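Local coordinates for peptidase M3B, oligoendopeptidase F (Enterococcus faecium, PDB 2QR4), which probably hydrolyses internal peptide bonds of short peptides, as a metallo-endopeptidase of the M3B oligoendopeptidase F group, at residues S233-S238 with V248-V253; V255-L260 with F442-H447; A396-T401 with L531-A536; D430-T435 with E560-M565; Y505-S510 with A556-D561. All coordinates share one frame; numbering follows the deposited sequence.

Contact 1: S233-S238 with V248-V253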
# COMPACT_ATOMS: atom_id res chain seq x y z
N SER A 233 -19.89 5.95 -10.17
CA SER A 233 -19.36 5.70 -8.81
C SER A 233 -18.64 4.36 -8.71
O SER A 233 -18.77 3.49 -9.59
CB SER A 233 -20.50 5.70 -7.78
OG SER A 233 -21.35 4.57 -7.99
N ALA A 234 -17.91 4.17 -7.62
CA ALA A 234 -17.20 2.92 -7.40
C ALA A 234 -18.18 1.76 -7.32
O ALA A 234 -17.92 0.67 -7.84
CB ALA A 234 -16.38 3.00 -6.14
N ARG A 235 -19.32 2.00 -6.67
CA ARG A 235 -20.33 0.97 -6.50
C ARG A 235 -20.91 0.54 -7.85
O ARG A 235 -20.96 -0.65 -8.15
CB ARG A 235 -21.45 1.43 -5.56
CG ARG A 235 -22.46 0.32 -5.25
CD ARG A 235 -23.47 0.73 -4.21
NE ARG A 235 -24.35 1.80 -4.69
CZ ARG A 235 -25.37 2.28 -4.00
NH1 ARG A 235 -25.64 1.77 -2.80
NH2 ARG A 235 -26.14 3.25 -4.49
N GLU A 236 -21.36 1.51 -8.64
CA GLU A 236 -21.89 1.19 -9.96
C GLU A 236 -20.85 0.36 -10.69
O GLU A 236 -21.18 -0.63 -11.33
CB GLU A 236 -22.22 2.44 -10.77
CG GLU A 236 -22.91 2.14 -12.11
CD GLU A 236 -23.09 3.38 -12.98
OE1 GLU A 236 -24.25 3.70 -13.32
OE2 GLU A 236 -22.08 4.04 -13.31
N ALA A 237 -19.59 0.74 -10.56
CA ALA A 237 -18.53 -0.00 -11.23
C ALA A 237 -18.45 -1.47 -10.79
O ALA A 237 -18.39 -2.36 -11.61
CB ALA A 237 -17.18 0.69 -11.06
N SER A 238 -18.46 -1.73 -9.49
CA SER A 238 -18.35 -3.11 -9.03
C SER A 238 -19.60 -3.93 -9.37
O SER A 238 -19.49 -5.04 -9.84
CB SER A 238 -18.11 -3.18 -7.53
OG SER A 238 -17.94 -4.52 -7.13
N VAL A 248 -30.64 -2.67 -5.99
CA VAL A 248 -30.71 -3.77 -5.04
C VAL A 248 -29.96 -3.39 -3.76
O VAL A 248 -30.41 -3.70 -2.66
CB VAL A 248 -30.28 -5.18 -5.58
CG1 VAL A 248 -30.50 -5.31 -7.08
CG2 VAL A 248 -28.88 -5.50 -5.20
N TYR A 249 -28.86 -2.67 -3.90
CA TYR A 249 -28.06 -2.24 -2.75
C TYR A 249 -28.81 -1.19 -1.90
O TYR A 249 -28.84 -1.29 -0.67
CB TYR A 249 -26.73 -1.68 -3.25
CG TYR A 249 -25.54 -1.75 -2.32
CD1 TYR A 249 -25.47 -0.95 -1.16
CD2 TYR A 249 -24.45 -2.56 -2.62
CE1 TYR A 249 -24.33 -1.00 -0.33
CE2 TYR A 249 -23.32 -2.62 -1.80
CZ TYR A 249 -23.26 -1.84 -0.67
OH TYR A 249 -22.12 -1.93 0.11
N ASP A 250 -29.42 -0.19 -2.55
CA ASP A 250 -30.20 0.84 -1.83
C ASP A 250 -31.36 0.22 -1.07
O ASP A 250 -31.55 0.48 0.11
CB ASP A 250 -30.76 1.92 -2.76
CG ASP A 250 -29.66 2.78 -3.40
OD1 ASP A 250 -28.58 2.92 -2.80
OD2 ASP A 250 -29.90 3.31 -4.50
N THR A 251 -32.13 -0.61 -1.75
CA THR A 251 -33.24 -1.32 -1.14
C THR A 251 -32.82 -2.10 0.11
O THR A 251 -33.49 -2.03 1.14
CB THR A 251 -33.87 -2.30 -2.12
OG1 THR A 251 -34.44 -1.57 -3.20
CG2 THR A 251 -34.96 -3.10 -1.44
N LEU A 252 -31.71 -2.83 0.01
CA LEU A 252 -31.19 -3.58 1.15
C LEU A 252 -30.89 -2.65 2.32
O LEU A 252 -31.40 -2.85 3.43
CB LEU A 252 -29.93 -4.37 0.78
CG LEU A 252 -29.19 -4.99 1.97
CD1 LEU A 252 -29.92 -6.24 2.52
CD2 LEU A 252 -27.77 -5.33 1.55
N VAL A 253 -30.09 -1.62 2.08
CA VAL A 253 -29.71 -0.69 3.14
C VAL A 253 -30.93 0.04 3.75
O VAL A 253 -31.02 0.20 4.97
CB VAL A 253 -28.61 0.29 2.66
CG1 VAL A 253 -28.37 1.40 3.67
CG2 VAL A 253 -27.33 -0.47 2.39

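Contact 2: V255-L260 with F442-H447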
# COMPACT_ATOMS: atom_id res chain seq x y z
N VAL A 255 -34.30 -0.93 3.69
CA VAL A 255 -35.21 -1.81 4.42
C VAL A 255 -34.61 -2.23 5.77
O VAL A 255 -35.29 -2.24 6.79
CB VAL A 255 -35.59 -3.05 3.58
CG1 VAL A 255 -36.40 -4.02 4.42
CG2 VAL A 255 -36.37 -2.62 2.32
N VAL A 256 -33.31 -2.53 5.78
CA VAL A 256 -32.65 -2.87 7.03
C VAL A 256 -32.67 -1.70 8.01
O VAL A 256 -32.99 -1.88 9.18
CB VAL A 256 -31.21 -3.39 6.80
CG1 VAL A 256 -30.48 -3.50 8.12
CG2 VAL A 256 -31.25 -4.77 6.10
N ASN A 257 -32.36 -0.50 7.53
CA ASN A 257 -32.45 0.69 8.38
C ASN A 257 -33.83 0.94 8.97
O ASN A 257 -33.97 1.33 10.12
CB ASN A 257 -31.94 1.94 7.66
CG ASN A 257 -30.46 2.13 7.84
OD1 ASN A 257 -30.02 2.79 8.78
ND2 ASN A 257 -29.67 1.50 6.98
N LYS A 258 -34.86 0.69 8.17
CA LYS A 258 -36.22 0.90 8.60
C LYS A 258 -36.64 -0.16 9.64
O LYS A 258 -37.57 0.06 10.41
CB LYS A 258 -37.16 0.91 7.38
CG LYS A 258 -38.65 0.87 7.68
CD LYS A 258 -39.46 0.81 6.37
CE LYS A 258 -40.81 0.08 6.53
NZ LYS A 258 -41.86 0.96 7.12
N HIS A 259 -35.92 -1.29 9.68
CA HIS A 259 -36.25 -2.38 10.62
C HIS A 259 -35.23 -2.61 11.75
O HIS A 259 -35.23 -3.68 12.37
CB HIS A 259 -36.51 -3.69 9.87
CG HIS A 259 -37.72 -3.64 8.99
ND1 HIS A 259 -38.98 -3.98 9.43
CD2 HIS A 259 -37.86 -3.27 7.70
CE1 HIS A 259 -39.84 -3.81 8.45
NE2 HIS A 259 -39.19 -3.38 7.39
N LEU A 260 -34.38 -1.63 12.01
CA LEU A 260 -33.42 -1.73 13.12
C LEU A 260 -34.12 -1.95 14.47
O LEU A 260 -33.58 -2.63 15.34
CB LEU A 260 -32.52 -0.49 13.19
CG LEU A 260 -31.56 -0.35 12.00
CD1 LEU A 260 -30.78 0.91 12.12
CD2 LEU A 260 -30.63 -1.57 11.89
N PHE A 442 -21.91 -3.63 7.49
CA PHE A 442 -20.64 -3.59 6.78
C PHE A 442 -20.86 -2.99 5.40
O PHE A 442 -20.07 -2.16 4.96
CB PHE A 442 -20.02 -5.00 6.65
CG PHE A 442 -19.55 -5.60 7.97
CD1 PHE A 442 -19.37 -4.81 9.09
CD2 PHE A 442 -19.25 -6.95 8.06
CE1 PHE A 442 -18.93 -5.36 10.30
CE2 PHE A 442 -18.80 -7.52 9.26
CZ PHE A 442 -18.64 -6.71 10.38
N ALA A 443 -21.94 -3.39 4.72
CA ALA A 443 -22.19 -2.90 3.37
C ALA A 443 -22.43 -1.41 3.36
O ALA A 443 -22.02 -0.70 2.43
CB ALA A 443 -23.35 -3.64 2.70
N GLU A 444 -23.11 -0.94 4.41
CA GLU A 444 -23.40 0.48 4.56
C GLU A 444 -22.11 1.26 4.82
O GLU A 444 -21.91 2.33 4.24
CB GLU A 444 -24.42 0.72 5.68
CG GLU A 444 -24.94 2.17 5.75
CD GLU A 444 -26.11 2.37 6.74
OE1 GLU A 444 -26.69 1.38 7.24
OE2 GLU A 444 -26.47 3.52 7.00
N PHE A 445 -21.23 0.72 5.66
CA PHE A 445 -19.96 1.38 5.93
C PHE A 445 -19.07 1.36 4.70
O PHE A 445 -18.43 2.36 4.37
CB PHE A 445 -19.24 0.74 7.12
CG PHE A 445 -18.16 1.61 7.71
CD1 PHE A 445 -18.48 2.80 8.33
CD2 PHE A 445 -16.82 1.23 7.62
CE1 PHE A 445 -17.49 3.62 8.86
CE2 PHE A 445 -15.82 2.03 8.16
CZ PHE A 445 -16.15 3.23 8.78
N GLU A 446 -19.04 0.24 3.99
CA GLU A 446 -18.23 0.18 2.78
C GLU A 446 -18.62 1.29 1.81
O GLU A 446 -17.76 2.00 1.29
CB GLU A 446 -18.31 -1.18 2.10
CG GLU A 446 -17.50 -1.27 0.82
CD GLU A 446 -17.34 -2.71 0.31
OE1 GLU A 446 -18.16 -3.58 0.68
OE2 GLU A 446 -16.38 -2.97 -0.46
N HIS A 447 -19.92 1.45 1.60
CA HIS A 447 -20.37 2.47 0.66
C HIS A 447 -20.05 3.86 1.19
O HIS A 447 -19.62 4.73 0.43
CB HIS A 447 -21.86 2.33 0.36
CG HIS A 447 -22.30 3.11 -0.83
ND1 HIS A 447 -23.43 3.91 -0.83
CD2 HIS A 447 -21.75 3.24 -2.07
CE1 HIS A 447 -23.56 4.48 -2.01
NE2 HIS A 447 -22.56 4.09 -2.78

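Contact 3: A396-T401 with L531-A536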
# COMPACT_ATOMS: atom_id res chain seq x y z
N ALA A 396 -25.09 -20.23 -5.20
CA ALA A 396 -25.00 -21.57 -4.63
C ALA A 396 -25.33 -21.57 -3.14
O ALA A 396 -25.80 -22.58 -2.60
CB ALA A 396 -23.62 -22.17 -4.88
N GLU A 397 -25.07 -20.44 -2.49
CA GLU A 397 -25.35 -20.28 -1.07
C GLU A 397 -26.85 -20.28 -0.80
O GLU A 397 -27.30 -20.67 0.28
CB GLU A 397 -24.75 -18.97 -0.56
CG GLU A 397 -24.46 -18.96 0.92
CD GLU A 397 -23.44 -20.02 1.32
OE1 GLU A 397 -22.80 -20.61 0.42
OE2 GLU A 397 -23.28 -20.27 2.53
N ILE A 398 -27.62 -19.83 -1.78
CA ILE A 398 -29.07 -19.80 -1.68
C ILE A 398 -29.65 -21.20 -1.55
O ILE A 398 -30.57 -21.42 -0.77
CB ILE A 398 -29.70 -19.10 -2.90
CG1 ILE A 398 -29.59 -17.59 -2.75
CG2 ILE A 398 -31.16 -19.49 -3.04
CD1 ILE A 398 -29.76 -16.86 -4.06
N ALA A 399 -29.10 -22.15 -2.30
CA ALA A 399 -29.63 -23.52 -2.31
C ALA A 399 -29.39 -24.19 -0.97
O ALA A 399 -30.09 -25.14 -0.60
CB ALA A 399 -29.00 -24.33 -3.42
N SER A 400 -28.41 -23.68 -0.24
CA SER A 400 -28.05 -24.18 1.07
C SER A 400 -28.93 -23.57 2.14
O SER A 400 -29.52 -24.28 2.96
CB SER A 400 -26.58 -23.86 1.36
OG SER A 400 -25.74 -24.74 0.64
N THR A 401 -29.00 -22.24 2.14
CA THR A 401 -29.79 -21.50 3.12
C THR A 401 -31.27 -21.85 2.99
O THR A 401 -31.97 -21.95 3.98
CB THR A 401 -29.58 -19.99 2.94
OG1 THR A 401 -28.17 -19.74 2.85
CG2 THR A 401 -30.15 -19.19 4.12
N LEU A 531 -36.56 -25.30 -8.93
CA LEU A 531 -35.81 -26.35 -9.59
C LEU A 531 -35.13 -25.81 -10.84
O LEU A 531 -33.98 -26.12 -11.11
CB LEU A 531 -36.70 -27.55 -9.94
CG LEU A 531 -37.40 -28.31 -8.81
CD1 LEU A 531 -38.01 -29.61 -9.33
CD2 LEU A 531 -36.46 -28.58 -7.64
N ALA A 532 -35.86 -25.00 -11.61
CA ALA A 532 -35.31 -24.39 -12.81
C ALA A 532 -34.16 -23.43 -12.49
O ALA A 532 -33.26 -23.22 -13.30
CB ALA A 532 -36.40 -23.67 -13.60
N TYR A 533 -34.19 -22.85 -11.29
CA TYR A 533 -33.09 -22.03 -10.81
C TYR A 533 -31.88 -22.90 -10.46
O TYR A 533 -30.74 -22.45 -10.50
CB TYR A 533 -33.50 -21.19 -9.61
CG TYR A 533 -32.49 -21.21 -8.50
CD1 TYR A 533 -31.29 -20.52 -8.61
CD2 TYR A 533 -32.72 -21.94 -7.34
CE1 TYR A 533 -30.35 -20.55 -7.60
CE2 TYR A 533 -31.79 -21.97 -6.32
CZ TYR A 533 -30.60 -21.28 -6.46
OH TYR A 533 -29.67 -21.31 -5.44
N LEU A 534 -32.16 -24.16 -10.10
CA LEU A 534 -31.11 -25.13 -9.82
C LEU A 534 -30.49 -25.62 -11.12
O LEU A 534 -29.29 -25.88 -11.18
CB LEU A 534 -31.68 -26.31 -9.04
CG LEU A 534 -32.22 -26.02 -7.63
CD1 LEU A 534 -32.98 -27.23 -7.10
CD2 LEU A 534 -31.08 -25.62 -6.69
N LYS A 535 -31.32 -25.73 -12.15
CA LYS A 535 -30.89 -26.20 -13.46
C LYS A 535 -30.15 -25.11 -14.23
O LYS A 535 -29.35 -25.40 -15.12
CB LYS A 535 -32.10 -26.70 -14.26
CG LYS A 535 -32.69 -28.01 -13.75
CD LYS A 535 -34.19 -28.09 -14.00
CE LYS A 535 -34.55 -27.58 -15.38
NZ LYS A 535 -35.97 -27.13 -15.46
N ALA A 536 -30.42 -23.85 -13.90
CA ALA A 536 -29.70 -22.72 -14.49
C ALA A 536 -28.19 -22.83 -14.25
O ALA A 536 -27.41 -22.95 -15.19
CB ALA A 536 -30.24 -21.40 -13.95

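Contact 4: D430-T435 with E560-M565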
# COMPACT_ATOMS: atom_id res chain seq x y z
N ASP A 430 -30.44 -15.69 15.44
CA ASP A 430 -29.02 -15.46 15.53
C ASP A 430 -28.34 -15.42 14.16
O ASP A 430 -27.58 -14.49 13.85
CB ASP A 430 -28.39 -16.50 16.43
CG ASP A 430 -26.97 -16.18 16.77
OD1 ASP A 430 -26.73 -15.07 17.31
OD2 ASP A 430 -26.09 -17.02 16.48
N GLY A 431 -28.61 -16.44 13.34
CA GLY A 431 -28.11 -16.46 11.97
C GLY A 431 -28.57 -15.22 11.22
O GLY A 431 -27.81 -14.64 10.45
N PHE A 432 -29.82 -14.81 11.45
CA PHE A 432 -30.38 -13.61 10.83
C PHE A 432 -29.61 -12.36 11.30
O PHE A 432 -29.25 -11.50 10.50
CB PHE A 432 -31.87 -13.52 11.17
CG PHE A 432 -32.67 -12.56 10.32
CD1 PHE A 432 -32.43 -11.20 10.36
CD2 PHE A 432 -33.72 -13.02 9.53
CE1 PHE A 432 -33.19 -10.31 9.61
CE2 PHE A 432 -34.48 -12.15 8.78
CZ PHE A 432 -34.22 -10.80 8.82
N LYS A 433 -29.33 -12.25 12.60
CA LYS A 433 -28.55 -11.11 13.08
C LYS A 433 -27.19 -10.99 12.35
O LYS A 433 -26.76 -9.89 11.99
CB LYS A 433 -28.34 -11.17 14.61
CG LYS A 433 -27.23 -10.21 15.14
CD LYS A 433 -26.63 -10.68 16.47
CE LYS A 433 -25.18 -11.19 16.35
NZ LYS A 433 -24.15 -10.10 16.11
N GLY A 434 -26.51 -12.11 12.15
CA GLY A 434 -25.17 -12.06 11.54
C GLY A 434 -25.17 -11.88 10.03
O GLY A 434 -24.28 -11.23 9.48
N THR A 435 -26.16 -12.44 9.36
CA THR A 435 -26.12 -12.48 7.91
C THR A 435 -26.88 -11.31 7.28
O THR A 435 -26.51 -10.85 6.20
CB THR A 435 -26.65 -13.80 7.40
OG1 THR A 435 -26.05 -14.84 8.17
CG2 THR A 435 -26.29 -13.99 5.93
N GLU A 560 -38.71 -7.39 3.29
CA GLU A 560 -39.80 -7.19 4.24
C GLU A 560 -40.44 -8.51 4.71
O GLU A 560 -40.80 -8.63 5.88
CB GLU A 560 -40.81 -6.16 3.73
CG GLU A 560 -40.37 -4.72 4.10
CD GLU A 560 -40.98 -3.62 3.23
OE1 GLU A 560 -41.86 -3.91 2.40
OE2 GLU A 560 -40.56 -2.45 3.40
N ASP A 561 -40.54 -9.51 3.83
CA ASP A 561 -41.05 -10.83 4.23
C ASP A 561 -40.14 -11.51 5.25
O ASP A 561 -40.61 -12.12 6.21
CB ASP A 561 -41.22 -11.74 3.02
CG ASP A 561 -42.37 -11.32 2.12
OD1 ASP A 561 -43.23 -10.53 2.58
OD2 ASP A 561 -42.40 -11.79 0.96
N ALA A 562 -38.83 -11.41 5.04
CA ALA A 562 -37.86 -11.99 5.95
C ALA A 562 -37.99 -11.30 7.31
O ALA A 562 -38.11 -11.97 8.34
CB ALA A 562 -36.45 -11.83 5.39
N MSE A 563 -38.00 -9.97 7.29
CA MSE A 563 -38.19 -9.18 8.49
C MSE A 563 -39.45 -9.58 9.26
O MSE A 563 -39.42 -9.69 10.49
CB MSE A 563 -38.26 -7.70 8.13
CG MSE A 563 -36.95 -7.11 7.65
SE MSE A 563 -35.49 -7.26 8.97
CE MSE A 563 -34.08 -6.44 7.88
N SER A 564 -40.54 -9.81 8.55
CA SER A 564 -41.77 -10.18 9.20
C SER A 564 -41.57 -11.49 9.94
O SER A 564 -42.07 -11.69 11.06
CB SER A 564 -42.93 -10.28 8.20
OG SER A 564 -44.06 -10.89 8.83
N MSE A 565 -40.83 -12.39 9.31
CA MSE A 565 -40.56 -13.67 9.91
C MSE A 565 -39.65 -13.54 11.14
O MSE A 565 -39.78 -14.28 12.10
CB MSE A 565 -39.89 -14.58 8.90
CG MSE A 565 -39.67 -16.00 9.42
SE MSE A 565 -39.00 -17.20 8.03
CE MSE A 565 -40.00 -16.47 6.48

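Contact 5: Y505-S510 with A556-D561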
# COMPACT_ATOMS: atom_id res chain seq x y z
N TYR A 505 -24.27 -11.23 1.02
CA TYR A 505 -24.68 -12.17 2.06
C TYR A 505 -26.12 -11.89 2.46
O TYR A 505 -26.89 -12.81 2.66
CB TYR A 505 -23.78 -12.06 3.30
CG TYR A 505 -22.37 -12.57 3.11
CD1 TYR A 505 -22.11 -13.89 2.77
CD2 TYR A 505 -21.30 -11.73 3.31
CE1 TYR A 505 -20.80 -14.34 2.62
CE2 TYR A 505 -20.01 -12.17 3.17
CZ TYR A 505 -19.75 -13.45 2.83
OH TYR A 505 -18.43 -13.82 2.68
N SER A 506 -26.48 -10.62 2.58
CA SER A 506 -27.79 -10.22 3.08
C SER A 506 -28.90 -10.33 2.04
O SER A 506 -30.05 -10.64 2.39
CB SER A 506 -27.72 -8.79 3.61
OG SER A 506 -26.59 -8.63 4.43
N THR A 507 -28.59 -10.05 0.78
CA THR A 507 -29.59 -10.15 -0.28
C THR A 507 -29.87 -11.61 -0.54
O THR A 507 -31.02 -12.01 -0.76
CB THR A 507 -29.16 -9.45 -1.59
OG1 THR A 507 -27.94 -10.02 -2.06
CG2 THR A 507 -28.93 -7.97 -1.36
N GLY A 508 -28.81 -12.40 -0.49
CA GLY A 508 -28.90 -13.84 -0.70
C GLY A 508 -29.71 -14.53 0.37
O GLY A 508 -30.55 -15.37 0.08
N PHE A 509 -29.45 -14.16 1.62
CA PHE A 509 -30.19 -14.71 2.76
C PHE A 509 -31.67 -14.40 2.64
O PHE A 509 -32.53 -15.26 2.84
CB PHE A 509 -29.64 -14.12 4.06
CG PHE A 509 -30.36 -14.60 5.29
CD1 PHE A 509 -29.81 -15.59 6.09
CD2 PHE A 509 -31.57 -14.04 5.66
CE1 PHE A 509 -30.46 -16.02 7.24
CE2 PHE A 509 -32.23 -14.47 6.80
CZ PHE A 509 -31.68 -15.45 7.60
N SER A 510 -31.97 -13.14 2.32
CA SER A 510 -33.35 -12.72 2.11
C SER A 510 -33.98 -13.47 0.95
O SER A 510 -35.13 -13.91 1.05
CB SER A 510 -33.41 -11.20 1.88
OG SER A 510 -33.07 -10.53 3.07
N ALA A 556 -38.55 -4.08 -2.30
CA ALA A 556 -38.37 -4.25 -0.86
C ALA A 556 -39.07 -5.49 -0.29
O ALA A 556 -38.68 -6.01 0.76
CB ALA A 556 -38.88 -3.00 -0.14
N ALA A 557 -40.10 -5.96 -0.97
CA ALA A 557 -40.99 -6.98 -0.42
C ALA A 557 -40.25 -8.21 0.10
O ALA A 557 -40.56 -8.71 1.17
CB ALA A 557 -42.04 -7.38 -1.46
N TYR A 558 -39.28 -8.69 -0.66
CA TYR A 558 -38.62 -9.94 -0.28
C TYR A 558 -37.82 -9.77 1.00
O TYR A 558 -37.63 -10.73 1.74
CB TYR A 558 -37.74 -10.50 -1.41
CG TYR A 558 -36.36 -9.87 -1.54
CD1 TYR A 558 -36.20 -8.54 -1.90
CD2 TYR A 558 -35.21 -10.64 -1.36
CE1 TYR A 558 -34.95 -7.98 -2.05
CE2 TYR A 558 -33.95 -10.09 -1.52
CZ TYR A 558 -33.82 -8.76 -1.85
OH TYR A 558 -32.56 -8.20 -1.97
N ILE A 559 -37.35 -8.55 1.28
CA ILE A 559 -36.64 -8.34 2.53
C ILE A 559 -37.65 -8.12 3.63
O ILE A 559 -37.50 -8.62 4.75
CB ILE A 559 -35.63 -7.18 2.47
CG1 ILE A 559 -34.58 -7.46 1.38
CG2 ILE A 559 -34.93 -7.03 3.79
CD1 ILE A 559 -33.76 -6.26 1.01
N GLU A 560 -38.71 -7.39 3.29
CA GLU A 560 -39.80 -7.19 4.24
C GLU A 560 -40.44 -8.51 4.71
O GLU A 560 -40.80 -8.63 5.88
CB GLU A 560 -40.81 -6.16 3.73
CG GLU A 560 -40.37 -4.72 4.10
CD GLU A 560 -40.98 -3.62 3.23
OE1 GLU A 560 -41.86 -3.91 2.40
OE2 GLU A 560 -40.56 -2.45 3.40
N ASP A 561 -40.54 -9.51 3.83
CA ASP A 561 -41.05 -10.83 4.23
C ASP A 561 -40.14 -11.51 5.25
O ASP A 561 -40.61 -12.12 6.21
CB ASP A 561 -41.22 -11.74 3.02
CG ASP A 561 -42.37 -11.32 2.12
OD1 ASP A 561 -43.23 -10.53 2.58
OD2 ASP A 561 -42.40 -11.79 0.96

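Contact 1: S233-S238 with V248-V253
R235 reaches out from the first turn of helix 234-240 and meets Y249 and D250, consecutive residues of helix 246-258, with two parts of one side chain. The chain runs extended as far as CD and then bends at chi3 (66°), so that the methylene lies over the ring while the guanidinium swings past its rim. CD of R235 sits 3.8 Å from the centroid of the Y249 ring, over its face, a CH-pi contact; NH1 of R235 comes to 3.2 Å from CD1 of Y249. The contact joins two consecutive helices across the brief connection between them, and S233 is the N-cap of the first: its OG accepts from E236 N at 3.1 Å. Beyond the ring, the guanidinium straddles one carboxylate oxygen and does not pair with both. R235 NH2 forms a salt bridge with D250 OD1 at 3.0 Å on the syn side, 28° out of the carboxylate plane, and R235 NH1 adds a weak bond to the same D250 OD1 at 3.2 Å. NE of R235 has its own salt bridge with E246, one turn before D250, so D250 and E246 balance the charge of the buried guanidinium. Y249 OH bonds A443 O of helix 418-454.

Contact 2: V255-L260 with F442-H447
A polar bridge between two helices of the M3 peptidase region, N257 on the last turn of helix 246-258 and E444 within helix 418-454, illustrates how packed helices can be joined at the more exposed side of their contact, where these two segments meet through N257 and E444 alone. The nearest CA atoms, those of N257 and E444, are 9.8 Å apart, and the two side chains reach toward each other from opposite directions. E444 is extended, its CG anti to the backbone N (chi1 -171°), which carries the carboxylate straight out from its helix. N257 ND2 donates to E444 OE1 at 3.0 Å in a nearly straight bond (172°). The acceptor lies in the amide plane of N257, whereas the donor sits well above the carboxylate plane, and the two flat groups are turned 64° against each other. The same ND2 also bonds V253 O, one turn back in its own helix, which fixes the rotation of the amide. On the acid, OE1 is shared with the hydroxyl of Y475, and OE2 forms a salt bridge with K474, whose NZ also bonds N257 OD1. Both oxygens of E444 are thus engaged, and the lysine would tend to hold the acid ionised. Such a chain of amide, carboxylate and ammonium groups is a polar network near the protein surface, here uniting helices 246-258, 418-454 and 461-476 of the largely helical M3 fold.

Contact 3: A396-T401 with L531-A536
The hydroxyl of Y533 hydrogen-bonds the carbonyl oxygen of L395, just ahead of A396-T401, and lies against I398 and A399. OH of Y533 stands 3.4 Å from CG2 of I398 and 3.7 Å from CB of A399. It also comes within 3.3 Å of the A399 backbone N, but the angle is too poor for a bond. CG2 of I398, held anti to the backbone N, is directed at the hydroxyl end of the ring and meets CZ of Y533 at 3.9 Å, approaching the ring obliquely. Y533 reaches this site with a chi1 of 135°, far from a staggered value, which hints at strain or at uncertainty in the model. Beside it, CD2 of L534 rests on CB of A399 at 4.1 Å. Within the first helix, E397 O accepts from both T401 OG1, at 2.9 Å, and T401 N. The helix segments run roughly antiparallel, 143° between their directions, and their axes come no closer than 11.0 Å, a gap that the tyrosine spans. Helix 394-414 in turn packs on helix 361-379, where H369 and H373 belong to the HExxH signature of clan MA metallopeptidases; A396 and A399 touch H376 there. The chemistry implies a buried, mainly apolar contact in which the phenol hydroxyl is satisfied by a main-chain carbonyl, while its ring and L534 pack on I398 and A399.

Contact 4: D430-T435 with E560-M565
With CG anti to the backbone N (chi1 -165°), F432 sends its ring across to helix 557-579, where the selenomethionine M563 folds back to meet it. M563 sets out away from F432 at its base, but a bend at chi2 (-60°) returns the selenium to the contact. SE of M563 lies 3.8 Å from CZ and 3.9 Å from CE1 of F432, at the edge of the ring and not over a face: 4.9 Å from the centroid and 75° off the normal. This is a Met-aromatic contact in its edge form, set within the packing of helix 418-454 against helix 557-579 in the predominantly helical body of the enzyme. The neighbouring corner of the ring belongs to A562, whose CB is 3.9 Å from CE2 of F432 and whose carbonyl oxygen comes obliquely to 3.7 Å from the same CE2. F566 and F509, the latter edge-to-face, also meet the phenylalanine ring. A pi-type turn follows at 433-435; G431 O accepts from T435 N and OG1.

Contact 5: Y505-S510 with A556-D561
S510 and T507, one turn apart on the helix of Y505-S510, receive the Y558 side chain at different points of its outline. CB of S510 approaches CE2 of Y558 obliquely at 3.6 Å. The carbonyl oxygen of T507 meets that same CE2 of Y558 at the ring edge, in the ring plane and also at 3.6 Å, so the aromatic hydrogen would face the oxygen. Farther along, OH of Y558 lies against CB of T507, again at 3.6 Å, with the CG2 methyl of T507 close by. I559 also meets S510, its CG1 3.8 Å from OG of S510. Positioning comes next. With a chi1 of 81°, Y558 lays one face of its ring against CG1 of I559, while the ring edge and hydroxyl reach T507. S510 OG is turned back on its own helix to donate to S506 O at 3.1 Å, a carbonyl that also accepts from S510 N; the buried hydroxyl is thereby satisfied and its CB left for the tyrosine. The backbones come close, with CA atoms of S510 and I559 only 5.5 Å apart, while the segment axes cross at 75°. Around this crossing, M553 and V551 of the preceding loop pack on Y558, V255 of helix 246-258 packs on I559, and F394 of helix 394-414 touches T507, so the site lies where helices 503-520 and 557-579 meet two further helices.

From the N terminus, contact 1 closes first, a short loop between consecutive helices. Contact 2 then opens on the same helix 246-258 and makes a long closure to helix 418-454. Contact 3 starts within that span and ends beyond it, at helix 526-536, so it crosses contact 2. Contact 4 crosses both, running from helix 418-454 to helix 557-579. Contact 5 also crosses contact 3 and ends on the same stretch as contact 4, sharing E560 and D561. Contacts 2, 4 and 5 touch one another, and contact 1 touches 2 and 5 but not 4. Contact 3 lies apart from contacts 1, 2 and 4, but touches contact 5 through I398 and T401.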